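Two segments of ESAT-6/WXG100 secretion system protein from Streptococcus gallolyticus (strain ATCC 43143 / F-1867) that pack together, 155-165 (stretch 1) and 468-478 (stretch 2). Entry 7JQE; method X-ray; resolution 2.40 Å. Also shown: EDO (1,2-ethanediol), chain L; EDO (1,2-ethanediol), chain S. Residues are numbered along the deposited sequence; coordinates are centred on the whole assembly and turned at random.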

ATOM      1  N   ARG A 155     -28.936 -29.078 -47.250  1.00 91.82           N
ATOM      2  CA  ARG A 155     -28.770 -27.681 -47.638  1.00 88.71           C
ATOM      3  C   ARG A 155     -28.287 -26.839 -46.461  1.00 94.42           C
ATOM      4  O   ARG A 155     -27.354 -26.039 -46.596  1.00 92.24           O
ATOM      5  N   LYS A 156     -28.909 -27.013 -45.291  1.00 90.87           N
ATOM      6  CA  LYS A 156     -28.473 -26.288 -44.101  1.00 82.01           C
ATOM      7  C   LYS A 156     -27.017 -26.588 -43.771  1.00 86.05           C
ATOM      8  O   LYS A 156     -26.255 -25.684 -43.408  1.00 95.31           O
ATOM      9  N   LEU A 157     -26.609 -27.855 -43.878  1.00 83.17           N
ATOM     10  CA  LEU A 157     -25.218 -28.203 -43.610  1.00 85.93           C
ATOM     11  C   LEU A 157     -24.278 -27.458 -44.553  1.00 88.86           C
ATOM     12  O   LEU A 157     -23.261 -26.900 -44.125  1.00 87.25           O
ATOM     13  N   ALA A 158     -24.614 -27.433 -45.847  1.00 88.51           N
ATOM     14  CA  ALA A 158     -23.771 -26.748 -46.820  1.00 88.01           C
ATOM     15  C   ALA A 158     -23.675 -25.255 -46.524  1.00 84.53           C
ATOM     16  O   ALA A 158     -22.608 -24.652 -46.683  1.00 82.81           O
ATOM     17  N   ILE A 159     -24.783 -24.639 -46.110  1.00 84.32           N
ATOM     18  CA  ILE A 159     -24.768 -23.216 -45.787  1.00 79.33           C
ATOM     19  C   ILE A 159     -23.889 -22.960 -44.571  1.00 81.19           C
ATOM     20  O   ILE A 159     -23.037 -22.064 -44.575  1.00 82.85           O
ATOM     21  N   LYS A 160     -24.079 -23.751 -43.514  1.00 83.38           N
ATOM     22  CA  LYS A 160     -23.287 -23.578 -42.300  1.00 81.31           C
ATOM     23  C   LYS A 160     -21.796 -23.702 -42.594  1.00 76.45           C
ATOM     24  O   LYS A 160     -20.996 -22.865 -42.163  1.00 79.91           O
ATOM     25  N   ILE A 161     -21.405 -24.738 -43.338  1.00 79.61           N
ATOM     26  CA  ILE A 161     -19.992 -24.940 -43.647  1.00 73.69           C
ATOM     27  C   ILE A 161     -19.432 -23.747 -44.410  1.00 83.97           C
ATOM     28  O   ILE A 161     -18.273 -23.358 -44.217  1.00 90.77           O
ATOM     29  N   ASP A 162     -20.240 -23.145 -45.287  1.00 81.66           N
ATOM     30  CA  ASP A 162     -19.771 -21.976 -46.027  1.00 81.78           C
ATOM     31  C   ASP A 162     -19.632 -20.759 -45.119  1.00 78.55           C
ATOM     32  O   ASP A 162     -18.712 -19.951 -45.294  1.00 79.82           O
ATOM     33  N   LEU A 163     -20.534 -20.603 -44.149  1.00 73.36           N
ATOM     34  CA  LEU A 163     -20.470 -19.441 -43.268  1.00 72.17           C
ATOM     35  C   LEU A 163     -19.279 -19.525 -42.320  1.00 74.89           C
ATOM     36  O   LEU A 163     -18.622 -18.513 -42.052  1.00 70.51           O
ATOM     37  N   LEU A 164     -18.981 -20.720 -41.807  1.00 75.28           N
ATOM     38  CA  LEU A 164     -17.872 -20.858 -40.867  1.00 73.53           C
ATOM     39  C   LEU A 164     -16.525 -20.607 -41.534  1.00 85.63           C
ATOM     40  O   LEU A 164     -15.596 -20.117 -40.882  1.00 97.99           O
ATOM     41  N   ASN A 165     -16.395 -20.933 -42.820  1.00 82.92           N
ATOM     42  CA  ASN A 165     -15.172 -20.641 -43.559  1.00 82.27           C
ATOM     43  C   ASN A 165     -15.130 -19.214 -44.082  1.00 81.65           C
ATOM     44  O   ASN A 165     -14.181 -18.857 -44.790  1.00 87.77           O
ATOM     45  N   PHE A 468     -21.380 -16.988 -29.401  1.00 58.28           N
ATOM     46  CA  PHE A 468     -22.027 -15.908 -30.142  1.00 66.19           C
ATOM     47  C   PHE A 468     -21.978 -16.180 -31.640  1.00 63.32           C
ATOM     48  O   PHE A 468     -22.976 -16.003 -32.348  1.00 70.48           O
ATOM     49  N   LYS A 469     -20.818 -16.613 -32.135  1.00 66.00           N
ATOM     50  CA  LYS A 469     -20.701 -17.005 -33.533  1.00 61.42           C
ATOM     51  C   LYS A 469     -21.687 -18.118 -33.868  1.00 75.76           C
ATOM     52  O   LYS A 469     -22.311 -18.106 -34.937  1.00 63.71           O
ATOM     53  N   GLU A 470     -21.856 -19.079 -32.957  1.00 74.64           N
ATOM     54  CA  GLU A 470     -22.752 -20.203 -33.217  1.00 71.89           C
ATOM     55  C   GLU A 470     -24.208 -19.757 -33.270  1.00 69.04           C
ATOM     56  O   GLU A 470     -24.996 -20.290 -34.058  1.00 79.42           O
ATOM     57  N   SER A 471     -24.590 -18.788 -32.437  1.00 72.82           N
ATOM     58  CA  SER A 471     -25.959 -18.289 -32.473  1.00 70.38           C
ATOM     59  C   SER A 471     -26.243 -17.577 -33.789  1.00 71.72           C
ATOM     60  O   SER A 471     -27.282 -17.803 -34.421  1.00 73.56           O
ATOM     61  N   GLY A 472     -25.321 -16.714 -34.220  1.00 62.43           N
ATOM     62  CA  GLY A 472     -25.518 -16.008 -35.476  1.00 62.98           C
ATOM     63  C   GLY A 472     -25.585 -16.943 -36.671  1.00 68.62           C
ATOM     64  O   GLY A 472     -26.419 -16.768 -37.563  1.00 71.84           O
ATOM     65  N   VAL A 473     -24.708 -17.947 -36.706  1.00 70.97           N
ATOM     66  CA  VAL A 473     -24.681 -18.877 -37.831  1.00 67.26           C
ATOM     67  C   VAL A 473     -25.985 -19.661 -37.909  1.00 75.42           C
ATOM     68  O   VAL A 473     -26.533 -19.875 -38.997  1.00 80.80           O
ATOM     69  N   THR A 474     -26.502 -20.105 -36.762  1.00 73.82           N
ATOM     70  CA  THR A 474     -27.775 -20.820 -36.759  1.00 71.27           C
ATOM     71  C   THR A 474     -28.899 -19.931 -37.275  1.00 72.44           C
ATOM     72  O   THR A 474     -29.685 -20.342 -38.138  1.00 87.94           O
ATOM     73  N   LEU A 475     -28.994 -18.707 -36.754  1.00 67.17           N
ATOM     74  CA  LEU A 475     -30.027 -17.789 -37.225  1.00 67.19           C
ATOM     75  C   LEU A 475     -29.849 -17.482 -38.707  1.00 78.55           C
ATOM     76  O   LEU A 475     -30.806 -17.557 -39.489  1.00 77.14           O
ATOM     77  N   TYR A 476     -28.624 -17.141 -39.115  1.00 77.27           N
ATOM     78  CA  TYR A 476     -28.388 -16.816 -40.518  1.00 71.64           C
ATOM     79  C   TYR A 476     -28.677 -18.014 -41.418  1.00 74.88           C
ATOM     80  O   TYR A 476     -29.280 -17.866 -42.488  1.00 75.05           O
ATOM     81  N   THR A 477     -28.263 -19.211 -40.997  1.00 75.10           N
ATOM     82  CA  THR A 477     -28.509 -20.405 -41.800  1.00 76.48           C
ATOM     83  C   THR A 477     -30.002 -20.612 -42.023  1.00 79.63           C
ATOM     84  O   THR A 477     -30.451 -20.820 -43.158  1.00 83.55           O
ATOM     85  N   GLU A 478     -30.789 -20.547 -40.947  1.00 78.61           N
ATOM     86  CA  GLU A 478     -32.221 -20.801 -41.062  1.00 80.82           C
ATOM     87  C   GLU A 478     -32.909 -19.739 -41.911  1.00 79.48           C
ATOM     88  O   GLU A 478     -33.844 -20.045 -42.660  1.00 80.45           O
TER

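This is a helix-on-helix contact made by van der Waals packing, largely of side chains, in which one threonine knob fills a four-residue hole and no hydrogen bond passes from one stretch to the other. The helices run at 133° between their N-to-C directions, with axes 9.5 Å apart at closest approach, and they bury 550 Å² between them. The backbones come nearest where the CA atoms of Lys160 and Thr477 lie 6.1 Å apart, and the packing is organised around that point.

Thr477 has the largest covered area of any residue here. Its CA-to-CB bond points sideways, yet its side chain sits among Lys156, Ile159, Lys160 and Leu163. The m rotamer (-61°) gives its two branches different surroundings. Thr477 OG1 turns back on its own helix and donates a hydrogen bond to Val473 O at 2.6 Å, so the hydroxyl is satisfied without a partner across the contact. Thr477 CG2 reaches the other helix, 3.7 Å from Lys156 O and 4.1 Å from Ile159 CG2. With that bond made, the hydroxyl also lies against carbon: Thr477 OG1 is 3.6 Å from Leu163 CD1 and 4.0 Å from Lys160 CA. Here a small polar residue sits at the close approach with its hydroxyl bonded to a carbonyl of its own helix, that of Val473.

Leu163 and Val473 carry the pattern along the helices. Both point toward the opposing stretch. Leu163, chi1 m and chi2 t, extends CD1 to 3.6 Å from Tyr476 CD2, an oblique approach to the ring, and to 4.3 Å from Val473 CG1. Tyr476, chi1 t with chi2 at 89°, also points toward stretch 1, while its OH finds a hydrogen bond elsewhere in the structure. Val473, chi1 t, spreads its methyls between neighbours: CG1 lies 4.0 Å from Lys160 CG, and CG2 lies 4.0 Å from Leu164 CD2. Ile159, m then t, is buried and points toward stretch 2, its CG2 4.1 Å from Thr477 CG2.

The lysines contribute carbon rather than charge. Lys156 starts sideways, but its end comes nearer, and CE packs 3.8 Å from Glu478 CG. Lys160, with chi1 and chi2 both t, lays its aliphatic stem beside Val473. Lys469 points toward stretch 1 in an all-t chain, its CE 3.7 Å from Leu164 CD2. Leu164, m then t, likewise leaves its backbone sideways and bends its end inward, so this leucine on the surface still covers the lysine stem and Val473.

At the margin of the contact, Thr474, whose CA-to-CB bond points away, repeats the threonine habit, its OG1 donating to Glu470 O at 2.9 Å. Two ethanediols, probably from the crystallisation liquor, bind residues that do not touch the opposing stretch: O1 of the chain L molecule donates to Asp162 OD2 at 2.9 Å, and O1 of the chain S molecule shares a 3.1 Å hydrogen bond with Ser471 OG. Neither bridges the helices.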

ATOM      1  CB  ARG A 155     -30.090 -27.150 -48.196  1.00 95.25           C
ATOM      2  CG  ARG A 155     -30.019 -25.774 -48.834  1.00 98.63           C
ATOM      3  CD  ARG A 155     -31.049 -25.657 -49.955  1.00 99.85           C
ATOM      4  NE  ARG A 155     -32.178 -26.560 -49.737  1.00105.02           N
ATOM      5  CZ  ARG A 155     -33.317 -26.213 -49.147  1.00107.84           C
ATOM      6  NH1 ARG A 155     -33.492 -24.972 -48.717  1.00111.81           N
ATOM      7  NH2 ARG A 155     -34.283 -27.108 -48.988  1.00106.52           N
ATOM      8  CB  LYS A 156     -29.371 -26.638 -42.916  1.00 77.14           C
ATOM      9  CG  LYS A 156     -30.642 -25.815 -42.834  1.00 81.56           C
ATOM     10  CD  LYS A 156     -31.515 -26.276 -41.677  1.00 86.01           C
ATOM     11  CE  LYS A 156     -32.400 -25.145 -41.175  1.00 90.13           C
ATOM     12  NZ  LYS A 156     -33.173 -24.511 -42.278  1.00 98.89           N
ATOM     13  CB  LEU A 157     -25.021 -29.714 -43.729  1.00 83.71           C
ATOM     14  CG  LEU A 157     -23.605 -30.212 -43.427  1.00 88.32           C
ATOM     15  CD1 LEU A 157     -23.193 -29.840 -42.005  1.00 81.16           C
ATOM     16  CD2 LEU A 157     -23.492 -31.711 -43.648  1.00 92.60           C
ATOM     17  CB  ALA A 158     -24.308 -26.979 -48.233  1.00 82.58           C
ATOM     18  CB  ILE A 159     -26.202 -22.699 -45.565  1.00 82.61           C
ATOM     19  CG1 ILE A 159     -27.038 -22.877 -46.836  1.00 83.08           C
ATOM     20  CG2 ILE A 159     -26.181 -21.240 -45.122  1.00 73.10           C
ATOM     21  CD1 ILE A 159     -28.517 -22.580 -46.659  1.00 79.11           C
ATOM     22  CB  LYS A 160     -23.724 -24.600 -41.250  1.00 81.36           C
ATOM     23  CG  LYS A 160     -22.821 -24.679 -40.039  1.00 77.38           C
ATOM     24  CD  LYS A 160     -23.460 -25.510 -38.939  1.00 88.14           C
ATOM     25  CE  LYS A 160     -24.742 -24.862 -38.434  1.00 94.57           C
ATOM     26  NZ  LYS A 160     -25.345 -25.607 -37.292  1.00100.31           N
ATOM     27  CB  ILE A 161     -19.797 -26.252 -44.427  1.00 76.27           C
ATOM     28  CG1 ILE A 161     -20.130 -27.452 -43.538  1.00 78.78           C
ATOM     29  CG2 ILE A 161     -18.378 -26.345 -44.964  1.00 77.28           C
ATOM     30  CD1 ILE A 161     -19.921 -28.786 -44.212  1.00 82.36           C
ATOM     31  CB  ASP A 162     -20.713 -21.671 -47.191  1.00 80.77           C
ATOM     32  CG  ASP A 162     -20.409 -22.501 -48.424  1.00 92.95           C
ATOM     33  OD1 ASP A 162     -19.240 -22.905 -48.600  1.00 96.97           O
ATOM     34  OD2 ASP A 162     -21.339 -22.745 -49.222  1.00 93.42           O
ATOM     35  CB  LEU A 163     -21.775 -19.302 -42.485  1.00 75.31           C
ATOM     36  CG  LEU A 163     -22.969 -18.812 -43.306  1.00 77.62           C
ATOM     37  CD1 LEU A 163     -24.281 -19.004 -42.558  1.00 73.10           C
ATOM     38  CD2 LEU A 163     -22.778 -17.351 -43.680  1.00 77.90           C
ATOM     39  CB  LEU A 164     -17.898 -22.243 -40.220  1.00 72.97           C
ATOM     40  CG  LEU A 164     -19.065 -22.494 -39.263  1.00 72.25           C
ATOM     41  CD1 LEU A 164     -19.030 -23.911 -38.721  1.00 71.75           C
ATOM     42  CD2 LEU A 164     -19.035 -21.486 -38.125  1.00 71.32           C
ATOM     43  CB  ASN A 165     -15.009 -21.615 -44.728  1.00 91.26           C
ATOM     44  CG  ASN A 165     -14.652 -23.014 -44.275  1.00 97.63           C
ATOM     45  OD1 ASN A 165     -15.312 -23.987 -44.643  1.00106.02           O
ATOM     46  ND2 ASN A 165     -13.600 -23.124 -43.472  1.00 90.45           N
ATOM     47  CB  PHE A 468     -21.353 -14.576 -29.811  1.00 59.81           C
ATOM     48  CG  PHE A 468     -22.156 -13.364 -30.197  1.00 61.54           C
ATOM     49  CD1 PHE A 468     -23.345 -13.068 -29.551  1.00 58.90           C
ATOM     50  CD2 PHE A 468     -21.700 -12.498 -31.177  1.00 56.38           C
ATOM     51  CE1 PHE A 468     -24.076 -11.941 -29.891  1.00 55.78           C
ATOM     52  CE2 PHE A 468     -22.425 -11.373 -31.519  1.00 59.90           C
ATOM     53  CZ  PHE A 468     -23.617 -11.095 -30.874  1.00 55.94           C
ATOM     54  CB  LYS A 469     -19.263 -17.444 -33.821  1.00 62.06           C
ATOM     55  CG  LYS A 469     -18.948 -17.722 -35.280  1.00 73.55           C
ATOM     56  CD  LYS A 469     -17.586 -18.384 -35.436  1.00 64.65           C
ATOM     57  CE  LYS A 469     -17.201 -18.519 -36.902  1.00 88.30           C
ATOM     58  NZ  LYS A 469     -15.883 -19.187 -37.079  1.00 95.68           N
ATOM     59  CB  GLU A 470     -22.553 -21.284 -32.154  1.00 72.17           C
ATOM     60  CG  GLU A 470     -21.730 -22.473 -32.626  1.00 87.69           C
ATOM     61  CD  GLU A 470     -21.318 -23.393 -31.489  1.00100.09           C
ATOM     62  OE1 GLU A 470     -20.405 -23.023 -30.727  1.00102.87           O
ATOM     63  OE2 GLU A 470     -21.909 -24.485 -31.354  1.00110.22           O
ATOM     64  CB  SER A 471     -26.213 -17.356 -31.289  1.00 68.04           C
ATOM     65  OG  SER A 471     -26.237 -18.078 -30.071  1.00 69.09           O
ATOM     66  CB  VAL A 473     -23.462 -19.811 -37.725  1.00 70.13           C
ATOM     67  CG1 VAL A 473     -23.567 -20.935 -38.738  1.00 70.07           C
ATOM     68  CG2 VAL A 473     -22.182 -19.028 -37.941  1.00 67.37           C
ATOM     69  CB  THR A 474     -28.095 -21.329 -35.355  1.00 75.18           C
ATOM     70  OG1 THR A 474     -27.033 -22.172 -34.897  1.00 79.93           O
ATOM     71  CG2 THR A 474     -29.389 -22.119 -35.362  1.00 69.60           C
ATOM     72  CB  LEU A 475     -30.011 -16.504 -36.398  1.00 65.59           C
ATOM     73  CG  LEU A 475     -30.534 -16.636 -34.964  1.00 72.68           C
ATOM     74  CD1 LEU A 475     -30.330 -15.346 -34.166  1.00 63.33           C
ATOM     75  CD2 LEU A 475     -32.003 -17.044 -34.978  1.00 67.35           C
ATOM     76  CB  TYR A 476     -26.952 -16.322 -40.710  1.00 68.42           C
ATOM     77  CG  TYR A 476     -26.750 -15.544 -41.992  1.00 73.72           C
ATOM     78  CD1 TYR A 476     -26.946 -14.169 -42.030  1.00 68.55           C
ATOM     79  CD2 TYR A 476     -26.380 -16.186 -43.167  1.00 75.80           C
ATOM     80  CE1 TYR A 476     -26.775 -13.453 -43.204  1.00 78.99           C
ATOM     81  CE2 TYR A 476     -26.208 -15.479 -44.347  1.00 82.62           C
ATOM     82  CZ  TYR A 476     -26.407 -14.113 -44.361  1.00 79.39           C
ATOM     83  OH  TYR A 476     -26.239 -13.410 -45.533  1.00 78.55           O
ATOM     84  CB  THR A 477     -27.893 -21.634 -41.125  1.00 75.05           C
ATOM     85  OG1 THR A 477     -26.477 -21.463 -41.010  1.00 74.61           O
ATOM     86  CG2 THR A 477     -28.173 -22.881 -41.942  1.00 87.22           C
ATOM     87  CB  GLU A 478     -32.848 -20.883 -39.669  1.00 72.97           C
ATOM     88  CG  GLU A 478     -32.383 -22.091 -38.875  1.00 81.33           C
ATOM     89  CD  GLU A 478     -32.975 -22.151 -37.481  1.00 88.56           C
ATOM     90  OE1 GLU A 478     -33.681 -21.200 -37.089  1.00 87.86           O
ATOM     91  OE2 GLU A 478     -32.728 -23.153 -36.773  1.00 92.91           O
TER
HETATM   92  C1  EDO L 711     -19.793 -24.653 -51.762  1.00105.15           C
HETATM   93  O1  EDO L 711     -20.804 -23.650 -51.916  1.00104.89           O
HETATM   94  C2  EDO L 711     -20.396 -26.029 -52.023  1.00103.04           C
HETATM   95  O2  EDO L 711     -19.376 -27.029 -51.903  1.00101.48           O
HETATM   96  C1  EDO S 718     -25.186 -18.465 -26.712  1.00 95.57           C
HETATM   97  O1  EDO S 718     -25.450 -17.160 -27.243  1.00 90.77           O
HETATM   98  C2  EDO S 718     -25.804 -18.600 -25.323  1.00 99.94           C
HETATM   99  O2  EDO S 718     -27.223 -18.419 -25.402  1.00103.81           O